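Local structure of Succinylglutamatedesuccinylase/aspartoacylase (Rhodobacter sphaeroides 2.4.1, 3CDX) at residues I90-V95 with H132-V137; P169-R174 with G207-G212; I233-K238 with P247-R252. The protein probably acts as a zinc-dependent hydrolase of linear amide or ester bonds, like others of the succinylglutamate desuccinylase/aspartoacylase family, and here holds a calcium ion. All blocks are in the same frame, centred on the assembly; numbering follows the deposited sequence.

Contact 1 of 3, residues I90-V95 with H132-V137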
loop_
_atom_site.group_PDB
_atom_site.type_symbol
_atom_site.label_atom_id
_atom_site.label_comp_id
_atom_site.label_asym_id
_atom_site.label_seq_id
_atom_site.Cartn_x
_atom_site.Cartn_y
_atom_site.Cartn_z
ATOM N N ILE A 90 -27.548 15.140 23.695
ATOM C CA ILE A 90 -27.161 14.210 22.623
ATOM C C ILE A 90 -25.636 14.028 22.621
ATOM O O ILE A 90 -24.891 15.008 22.510
ATOM C CB ILE A 90 -27.684 14.716 21.272
ATOM C CG1 ILE A 90 -29.221 14.872 21.344
ATOM C CG2 ILE A 90 -27.250 13.743 20.067
ATOM C CD1 ILE A 90 -29.806 15.716 20.265
ATOM N N MET A 91 -25.184 12.776 22.722
ATOM C CA MET A 91 -23.761 12.423 22.950
ATOM C C MET A 91 -23.274 11.457 21.886
ATOM O O MET A 91 -23.797 10.358 21.777
ATOM C CB MET A 91 -23.563 11.822 24.352
ATOM C CG MET A 91 -23.803 12.887 25.488
ATOM S SD MET A 91 -24.105 12.248 27.171
ATOM C CE MET A 91 -25.672 11.423 26.881
ATOM N N LEU A 92 -22.329 11.918 21.052
ATOM C CA LEU A 92 -21.661 11.070 20.041
ATOM C C LEU A 92 -20.216 11.127 20.376
ATOM O O LEU A 92 -19.519 11.984 19.861
ATOM C CB LEU A 92 -21.896 11.564 18.586
ATOM C CG LEU A 92 -23.294 11.251 18.033
ATOM C CD1 LEU A 92 -24.329 12.276 18.548
ATOM C CD2 LEU A 92 -23.357 11.200 16.498
ATOM N N PRO A 93 -19.743 10.225 21.255
ATOM C CA PRO A 93 -18.350 10.304 21.696
ATOM C C PRO A 93 -17.353 9.869 20.642
ATOM O O PRO A 93 -16.181 10.176 20.764
ATOM C CB PRO A 93 -18.287 9.284 22.829
ATOM C CG PRO A 93 -19.334 8.267 22.460
ATOM C CD PRO A 93 -20.458 9.089 21.892
ATOM N N ALA A 94 -17.808 9.159 19.629
ATOM C CA ALA A 94 -16.888 8.504 18.702
ATOM C C ALA A 94 -17.435 8.570 17.284
ATOM O O ALA A 94 -17.919 7.599 16.763
ATOM C CB ALA A 94 -16.651 7.054 19.156
ATOM N N VAL A 95 -17.363 9.754 16.674
ATOM C CA VAL A 95 -18.085 10.014 15.437
ATOM C C VAL A 95 -17.446 9.240 14.245
ATOM O O VAL A 95 -18.137 8.535 13.528
ATOM C CB VAL A 95 -18.083 11.520 15.124
ATOM C CG1 VAL A 95 -18.604 11.794 13.679
ATOM C CG2 VAL A 95 -18.952 12.287 16.132
ATOM N N HIS A 132 -22.363 14.795 6.200
ATOM C CA HIS A 132 -23.736 15.238 5.907
ATOM C C HIS A 132 -24.752 14.834 6.994
ATOM O O HIS A 132 -25.574 15.656 7.446
ATOM C CB HIS A 132 -24.197 14.762 4.525
ATOM C CG HIS A 132 -25.669 14.950 4.287
ATOM N ND1 HIS A 132 -26.591 13.943 4.507
ATOM C CD2 HIS A 132 -26.377 16.028 3.856
ATOM C CE1 HIS A 132 -27.804 14.399 4.233
ATOM N NE2 HIS A 132 -27.704 15.659 3.836
ATOM N N PHE A 133 -24.686 13.585 7.446
ATOM C CA PHE A 133 -25.576 13.099 8.522
ATOM C C PHE A 133 -25.422 13.953 9.769
ATOM O O PHE A 133 -26.395 14.291 10.406
ATOM C CB PHE A 133 -25.270 11.621 8.837
ATOM C CG PHE A 133 -26.020 11.051 10.056
ATOM C CD1 PHE A 133 -27.358 10.642 9.952
ATOM C CD2 PHE A 133 -25.380 10.918 11.283
ATOM C CE1 PHE A 133 -28.042 10.128 11.043
ATOM C CE2 PHE A 133 -26.070 10.398 12.407
ATOM C CZ PHE A 133 -27.408 10.000 12.277
ATOM N N LEU A 134 -24.188 14.305 10.122
ATOM C CA LEU A 134 -23.990 15.047 11.360
ATOM C C LEU A 134 -24.559 16.465 11.282
ATOM O O LEU A 134 -25.167 16.911 12.223
ATOM C CB LEU A 134 -22.535 15.093 11.723
ATOM C CG LEU A 134 -22.131 13.807 12.399
ATOM C CD1 LEU A 134 -20.734 13.498 11.901
ATOM C CD2 LEU A 134 -22.228 13.937 13.971
ATOM N N ASP A 135 -24.354 17.122 10.139
ATOM C CA ASP A 135 -24.812 18.511 9.884
ATOM C C ASP A 135 -26.296 18.614 9.587
ATOM O O ASP A 135 -26.974 19.512 10.100
ATOM C CB ASP A 135 -24.028 19.174 8.745
ATOM C CG ASP A 135 -24.664 20.533 8.298
ATOM O OD1 ASP A 135 -24.645 21.517 9.083
ATOM O OD2 ASP A 135 -25.199 20.608 7.177
ATOM N N SER A 136 -26.817 17.694 8.787
ATOM C CA SER A 136 -28.223 17.744 8.392
ATOM C C SER A 136 -29.190 17.035 9.323
ATOM O O SER A 136 -30.342 17.373 9.337
ATOM C CB SER A 136 -28.389 17.166 6.975
ATOM O OG SER A 136 -27.728 18.038 6.083
ATOM N N VAL A 137 -28.748 16.018 10.053
ATOM C CA VAL A 137 -29.671 15.236 10.871
ATOM C C VAL A 137 -29.483 15.526 12.358
ATOM O O VAL A 137 -30.447 15.722 13.092
ATOM C CB VAL A 137 -29.502 13.713 10.606
ATOM C CG1 VAL A 137 -30.425 12.865 11.509
ATOM C CG2 VAL A 137 -29.733 13.393 9.093
#

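Contact 2 of 3, residues P169-R174 with G207-G212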
loop_
_atom_site.group_PDB
_atom_site.type_symbol
_atom_site.label_atom_id
_atom_site.label_comp_id
_atom_site.label_asym_id
_atom_site.label_seq_id
_atom_site.Cartn_x
_atom_site.Cartn_y
_atom_site.Cartn_z
ATOM N N PRO A 169 -21.955 40.664 18.116
ATOM C CA PRO A 169 -21.559 40.882 19.516
ATOM C C PRO A 169 -22.376 40.200 20.595
ATOM O O PRO A 169 -21.811 39.888 21.636
ATOM C CB PRO A 169 -21.619 42.413 19.677
ATOM C CG PRO A 169 -21.523 42.948 18.248
ATOM C CD PRO A 169 -22.300 41.933 17.447
ATOM N N ALA A 170 -23.678 39.982 20.382
ATOM C CA ALA A 170 -24.507 39.301 21.383
ATOM C C ALA A 170 -24.222 37.793 21.396
ATOM O O ALA A 170 -24.273 37.133 22.457
ATOM C CB ALA A 170 -25.978 39.537 21.125
ATOM N N LEU A 171 -23.947 37.265 20.206
ATOM C CA LEU A 171 -23.574 35.891 20.052
ATOM C C LEU A 171 -22.172 35.697 20.651
ATOM O O LEU A 171 -21.893 34.673 21.263
ATOM C CB LEU A 171 -23.626 35.484 18.571
ATOM C CG LEU A 171 -23.341 34.015 18.195
ATOM C CD1 LEU A 171 -24.189 32.982 18.985
ATOM C CD2 LEU A 171 -23.478 33.830 16.700
ATOM N N ARG A 172 -21.322 36.705 20.494
ATOM C CA ARG A 172 -19.949 36.655 20.965
ATOM C C ARG A 172 -19.944 36.572 22.478
ATOM O O ARG A 172 -19.235 35.746 23.064
ATOM C CB ARG A 172 -19.172 37.882 20.505
ATOM C CG ARG A 172 -17.664 37.719 20.686
ATOM C CD ARG A 172 -16.887 38.730 19.908
ATOM N NE ARG A 172 -17.117 40.080 20.404
ATOM C CZ ARG A 172 -17.531 41.082 19.637
ATOM N NH1 ARG A 172 -17.744 40.888 18.337
ATOM N NH2 ARG A 172 -17.707 42.284 20.167
ATOM N N ALA A 173 -20.777 37.406 23.102
ATOM C CA ALA A 173 -20.957 37.385 24.552
ATOM C C ALA A 173 -21.489 36.041 25.003
ATOM O O ALA A 173 -21.069 35.493 26.035
ATOM C CB ALA A 173 -21.914 38.489 24.984
ATOM N N ARG A 174 -22.455 35.526 24.251
ATOM C CA ARG A 174 -23.079 34.273 24.606
ATOM C C ARG A 174 -22.097 33.102 24.501
ATOM O O ARG A 174 -22.101 32.208 25.337
ATOM C CB ARG A 174 -24.270 34.028 23.705
ATOM C CG ARG A 174 -25.266 33.161 24.394
ATOM C CD ARG A 174 -26.503 32.893 23.582
ATOM N NE ARG A 174 -27.179 31.745 24.177
ATOM C CZ ARG A 174 -28.017 30.953 23.525
ATOM N NH1 ARG A 174 -28.288 31.192 22.239
ATOM N NH2 ARG A 174 -28.570 29.915 24.151
ATOM N N GLY A 207 -25.998 29.233 13.197
ATOM C CA GLY A 207 -26.234 30.185 14.288
ATOM C C GLY A 207 -26.457 29.566 15.659
ATOM O O GLY A 207 -27.130 30.144 16.513
ATOM N N ILE A 208 -25.900 28.374 15.856
ATOM C CA ILE A 208 -25.912 27.639 17.133
ATOM C C ILE A 208 -24.630 28.018 17.886
ATOM O O ILE A 208 -23.590 28.215 17.260
ATOM C CB ILE A 208 -25.930 26.089 16.804
ATOM C CG1 ILE A 208 -27.250 25.705 16.102
ATOM C CG2 ILE A 208 -25.612 25.206 18.022
ATOM C CD1 ILE A 208 -27.159 24.472 15.185
ATOM N N VAL A 209 -24.694 28.156 19.208
ATOM C CA VAL A 209 -23.481 28.417 20.006
ATOM C C VAL A 209 -22.482 27.255 19.840
ATOM O O VAL A 209 -22.828 26.109 20.041
ATOM C CB VAL A 209 -23.797 28.638 21.489
ATOM C CG1 VAL A 209 -22.537 28.803 22.266
ATOM C CG2 VAL A 209 -24.715 29.898 21.663
ATOM N N SER A 210 -21.265 27.565 19.428
ATOM C CA SER A 210 -20.284 26.544 19.098
ATOM C C SER A 210 -18.998 26.755 19.918
ATOM O O SER A 210 -18.381 27.843 19.873
ATOM C CB SER A 210 -20.000 26.649 17.588
ATOM O OG SER A 210 -18.825 25.979 17.190
ATOM N N LEU A 211 -18.613 25.722 20.670
ATOM C CA LEU A 211 -17.308 25.639 21.330
ATOM C C LEU A 211 -16.480 24.513 20.723
ATOM O O LEU A 211 -17.008 23.447 20.407
ATOM C CB LEU A 211 -17.477 25.352 22.827
ATOM C CG LEU A 211 -17.894 26.478 23.769
ATOM C CD1 LEU A 211 -17.876 25.941 25.242
ATOM C CD2 LEU A 211 -16.971 27.711 23.594
ATOM N N GLY A 212 -15.183 24.742 20.582
ATOM C CA GLY A 212 -14.240 23.671 20.279
ATOM C C GLY A 212 -13.439 23.445 21.549
ATOM O O GLY A 212 -13.519 24.275 22.473
#

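Contact 3 of 3, residues I233-K238 with P247-R252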
loop_
_atom_site.group_PDB
_atom_site.type_symbol
_atom_site.label_atom_id
_atom_site.label_comp_id
_atom_site.label_asym_id
_atom_site.label_seq_id
_atom_site.Cartn_x
_atom_site.Cartn_y
_atom_site.Cartn_z
ATOM N N ILE A 233 -17.710 19.541 30.297
ATOM C CA ILE A 233 -18.993 19.187 29.729
ATOM C C ILE A 233 -20.121 19.202 30.757
ATOM O O ILE A 233 -21.234 19.609 30.424
ATOM C CB ILE A 233 -18.965 17.889 28.847
ATOM C CG1 ILE A 233 -18.607 16.625 29.642
ATOM C CG2 ILE A 233 -17.983 18.094 27.651
ATOM C CD1 ILE A 233 -18.613 15.315 28.776
ATOM N N LEU A 234 -19.826 18.772 31.987
ATOM C CA LEU A 234 -20.760 18.931 33.120
ATOM C C LEU A 234 -21.060 20.405 33.369
ATOM O O LEU A 234 -22.214 20.774 33.478
ATOM C CB LEU A 234 -20.182 18.343 34.411
ATOM C CG LEU A 234 -20.162 16.833 34.572
ATOM C CD1 LEU A 234 -19.393 16.491 35.855
ATOM C CD2 LEU A 234 -21.568 16.244 34.590
ATOM N N ASN A 235 -20.005 21.221 33.466
ATOM C CA ASN A 235 -20.119 22.675 33.587
ATOM C C ASN A 235 -20.976 23.292 32.488
ATOM O O ASN A 235 -21.788 24.186 32.750
ATOM C CB ASN A 235 -18.749 23.345 33.518
ATOM C CG ASN A 235 -17.948 23.236 34.804
ATOM O OD1 ASN A 235 -18.417 22.715 35.812
ATOM N ND2 ASN A 235 -16.713 23.718 34.755
ATOM N N VAL A 236 -20.804 22.830 31.251
ATOM C CA VAL A 236 -21.568 23.384 30.168
ATOM C C VAL A 236 -23.053 23.055 30.410
ATOM O O VAL A 236 -23.922 23.906 30.202
ATOM C CB VAL A 236 -21.108 22.908 28.793
ATOM C CG1 VAL A 236 -22.246 23.045 27.833
ATOM C CG2 VAL A 236 -19.897 23.782 28.288
ATOM N N LEU A 237 -23.331 21.834 30.863
ATOM C CA LEU A 237 -24.717 21.423 31.130
ATOM C C LEU A 237 -25.361 22.243 32.261
ATOM O O LEU A 237 -26.564 22.550 32.219
ATOM C CB LEU A 237 -24.760 19.948 31.505
ATOM C CG LEU A 237 -24.435 18.911 30.421
ATOM C CD1 LEU A 237 -24.713 17.472 30.954
ATOM C CD2 LEU A 237 -25.193 19.174 29.112
ATOM N N LYS A 238 -24.559 22.521 33.285
ATOM C CA LYS A 238 -24.952 23.356 34.414
ATOM C C LYS A 238 -25.224 24.792 33.955
ATOM O O LYS A 238 -26.273 25.348 34.283
ATOM C CB LYS A 238 -23.895 23.298 35.538
ATOM C CG LYS A 238 -23.791 21.902 36.150
ATOM C CD LYS A 238 -22.673 21.846 37.149
ATOM C CE LYS A 238 -22.683 20.533 37.905
ATOM N NZ LYS A 238 -21.335 20.378 38.604
ATOM N N PRO A 247 -21.191 25.885 37.436
ATOM C CA PRO A 247 -19.868 25.464 36.940
ATOM C C PRO A 247 -18.741 25.555 37.981
ATOM O O PRO A 247 -18.714 26.479 38.803
ATOM C CB PRO A 247 -19.611 26.440 35.801
ATOM C CG PRO A 247 -20.991 26.710 35.286
ATOM C CD PRO A 247 -21.798 26.887 36.542
ATOM N N GLU A 248 -17.836 24.580 37.946
ATOM C CA GLU A 248 -16.588 24.640 38.702
ATOM C C GLU A 248 -15.434 25.011 37.763
ATOM O O GLU A 248 -15.112 24.285 36.794
ATOM C CB GLU A 248 -16.324 23.336 39.475
ATOM C CG GLU A 248 -14.944 23.309 40.207
ATOM C CD GLU A 248 -14.737 24.522 41.149
ATOM O OE1 GLU A 248 -15.405 24.574 42.206
ATOM O OE2 GLU A 248 -13.919 25.417 40.844
ATOM N N THR A 249 -14.821 26.152 38.047
ATOM C CA THR A 249 -13.903 26.794 37.113
ATOM C C THR A 249 -12.542 27.095 37.737
ATOM O O THR A 249 -11.703 27.759 37.111
ATOM C CB THR A 249 -14.522 28.099 36.552
ATOM O OG1 THR A 249 -14.731 29.038 37.612
ATOM C CG2 THR A 249 -15.873 27.839 35.841
ATOM N N ALA A 250 -12.339 26.637 38.978
ATOM C CA ALA A 250 -11.060 26.756 39.679
ATOM C C ALA A 250 -9.988 26.053 38.845
ATOM O O ALA A 250 -10.225 24.994 38.289
ATOM C CB ALA A 250 -11.147 26.130 41.097
ATOM N N GLN A 251 -8.825 26.669 38.747
ATOM C CA GLN A 251 -7.759 26.142 37.922
ATOM C C GLN A 251 -6.701 25.551 38.826
ATOM O O GLN A 251 -6.565 25.967 39.995
ATOM C CB GLN A 251 -7.183 27.249 37.037
ATOM C CG GLN A 251 -8.252 27.904 36.142
ATOM C CD GLN A 251 -8.912 26.908 35.196
ATOM O OE1 GLN A 251 -8.259 26.002 34.660
ATOM N NE2 GLN A 251 -10.211 27.051 35.012
ATOM N N ARG A 252 -5.974 24.569 38.305
ATOM C CA ARG A 252 -4.911 23.933 39.075
ATOM C C ARG A 252 -3.922 24.966 39.575
ATOM O O ARG A 252 -3.438 24.875 40.689
ATOM C CB ARG A 252 -4.150 22.875 38.254
ATOM C CG ARG A 252 -3.231 22.037 39.137
ATOM C CD ARG A 252 -2.513 20.973 38.355
ATOM N NE ARG A 252 -3.403 19.869 38.076
ATOM C CZ ARG A 252 -3.623 18.853 38.893
ATOM N NH1 ARG A 252 -2.997 18.783 40.065
ATOM N NH2 ARG A 252 -4.479 17.897 38.532
#

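Contact 1 of 3, residues I90-V95 with H132-V137
Leu134 sends one methyl to Leu92 and the other to Val95, and these two meetings of methyl groups make up the contact. Its CD2 passes CD2 of Leu92 at 3.9 Å, an ordinary van der Waals distance, with the two side chains sliding past each other in opposite directions. Its CD1 meets CG1 of Val95 tip to tip at 3.3 Å, closer than methyl carbons usually come. The second torsion of Leu134, at 142°, is well off a staggered value, consistent with a strained fit beside Val95. Val95 puts CG1 forward because this branch stands opposite the backbone N (chi1 169°), while CG2 lies beside that N. All three residues are buried. Branched aliphatic groups suit the place: they fill space between a strand end and a helix and leave no polar atom to be satisfied.

Polar interactions play no part across the gap, and no hydrogen bond joins the segments. The helix keeps its own bonds, Ser136 N to His132 O at 2.7 Å among them, although a wider pi-type turn runs through 134-137. Asp135, on another side of the helix, forms a salt bridge with Arg206.

Val95 brings the contact near the metal site, its side chain lying about 8 Å from that of His149, which with His63 and Glu66 binds the calcium ion. Strand 87-92 runs between strand 40-50, antiparallel to it, and strand 55-60, parallel to it. Met91 packs on helix 68-79, whereas the next residue, Leu92, faces helix 126-138; the two helices thus flank opposite faces of the sheet, an alpha/beta/alpha layering as in other zinc exopeptidase relatives.

Contact 2 of 3, residues P169-R174 with G207-G212
Helix 169-182 lies against the start of strand 209-214 in the catalytic domain, and Val209 is where they meet, receiving Leu171 and Arg174 on its CG2 methyl. Leu171 contributes CD1, 4.1 Å from Val209 CG2, the two side chains passing in opposite directions. Its CG stands opposite the backbone N (chi1 -176°), which carries the branched end out from the helix to the valine. Arg174, one turn further on, is used quite differently. Its chain runs extended from CG to NE and crosses Val209 at about a right angle, so that the methyl lies over one face of the guanidinium group, offset toward the rim; NH1 comes closest, 3.8 Å from Val209 CG2. A long arginine suits this exposed position, since its flat face can cover an aliphatic group while the charge stays near solvent.

The strand is entered from helix 199-205 through a Schellman motif: Gly207 takes a positive phi of 67°, which favours glycine, and two bonds run back into the last helical turn. Val209 then faces helix 169-182, whereas Ser210 packs on helix 199-205 across the sheet. Strand 144-148 pairs with the segment through Ser145 and Asp147. At the other side of its helix, Arg172 forms a salt bridge with Asp342 and a hydrogen bond with Leu166 O.

Contact 3 of 3, residues I233-K238 with P247-R252
Asn235 reaches from helix 223-239 to Pro247 and Glu248, and its side chain carries most of the contact. With CG opposite the carbonyl carbon and beside the backbone N (chi1 -77°), the chain leaves the helix toward the returning loop. CB lies 3.9 Å from Pro247 CB, and the amide carbon CG is closer still, 3.7 Å from the same Pro247 CB. At the end the amide divides its work. OD1 accepts Glu248 N at 2.9 Å, a fairly straight bond (159° at the hydrogen) whose donor sits well above the carbonyl plane. ND2 gives a hydrogen to Glu248 O at 2.7 Å (155°), with that oxygen close to the amide plane of the asparagine. Donor and acceptor side by side are what an asparagine offers, and here both backbone polar groups of one residue are gripped. ND2 also bonds to Phe182 O, which helps fix the rotation of the amide. A leucine here would probably leave Glu248 N and O without these mates and let the loop drift from the helix.

Proline suits the neighbouring place: its ring rests on the helix surface, CG 3.7 Å from Asn235 O, while CB of Lys238 lies 4.2 Å from Pro247 N. Beyond the contact, Ala250 O bonds to Arg231 of the same helix. Pro247 also packs on Ala181, so the loop lies along helices 223-239 and 169-182, while Ile233 and Leu237 turn to Leu76 of helix 68-79.

Overall arrangement
From the N terminus the three contacts follow in series, none nesting within or crossing another. Contact 1 closes a loop of 36 residues, joining the end of strand 87-92 to helix 126-138. Contact 2 closes one of 32, bringing helix 169-182 onto strand 209-214, which is linked to strand 87-92 through parallel strands 144-148 and 55-60. Contact 3 closes the shortest, eight residues, where the chain leaving helix 223-239 folds back on it before strand 259-271. Contacts 2 and 3 touch, Leu211 CD1 lying 4.2 Å from Val236 CG2, whereas contact 1, on the other face of the sheet, stays about 6 Å from contact 3 at the nearest atoms.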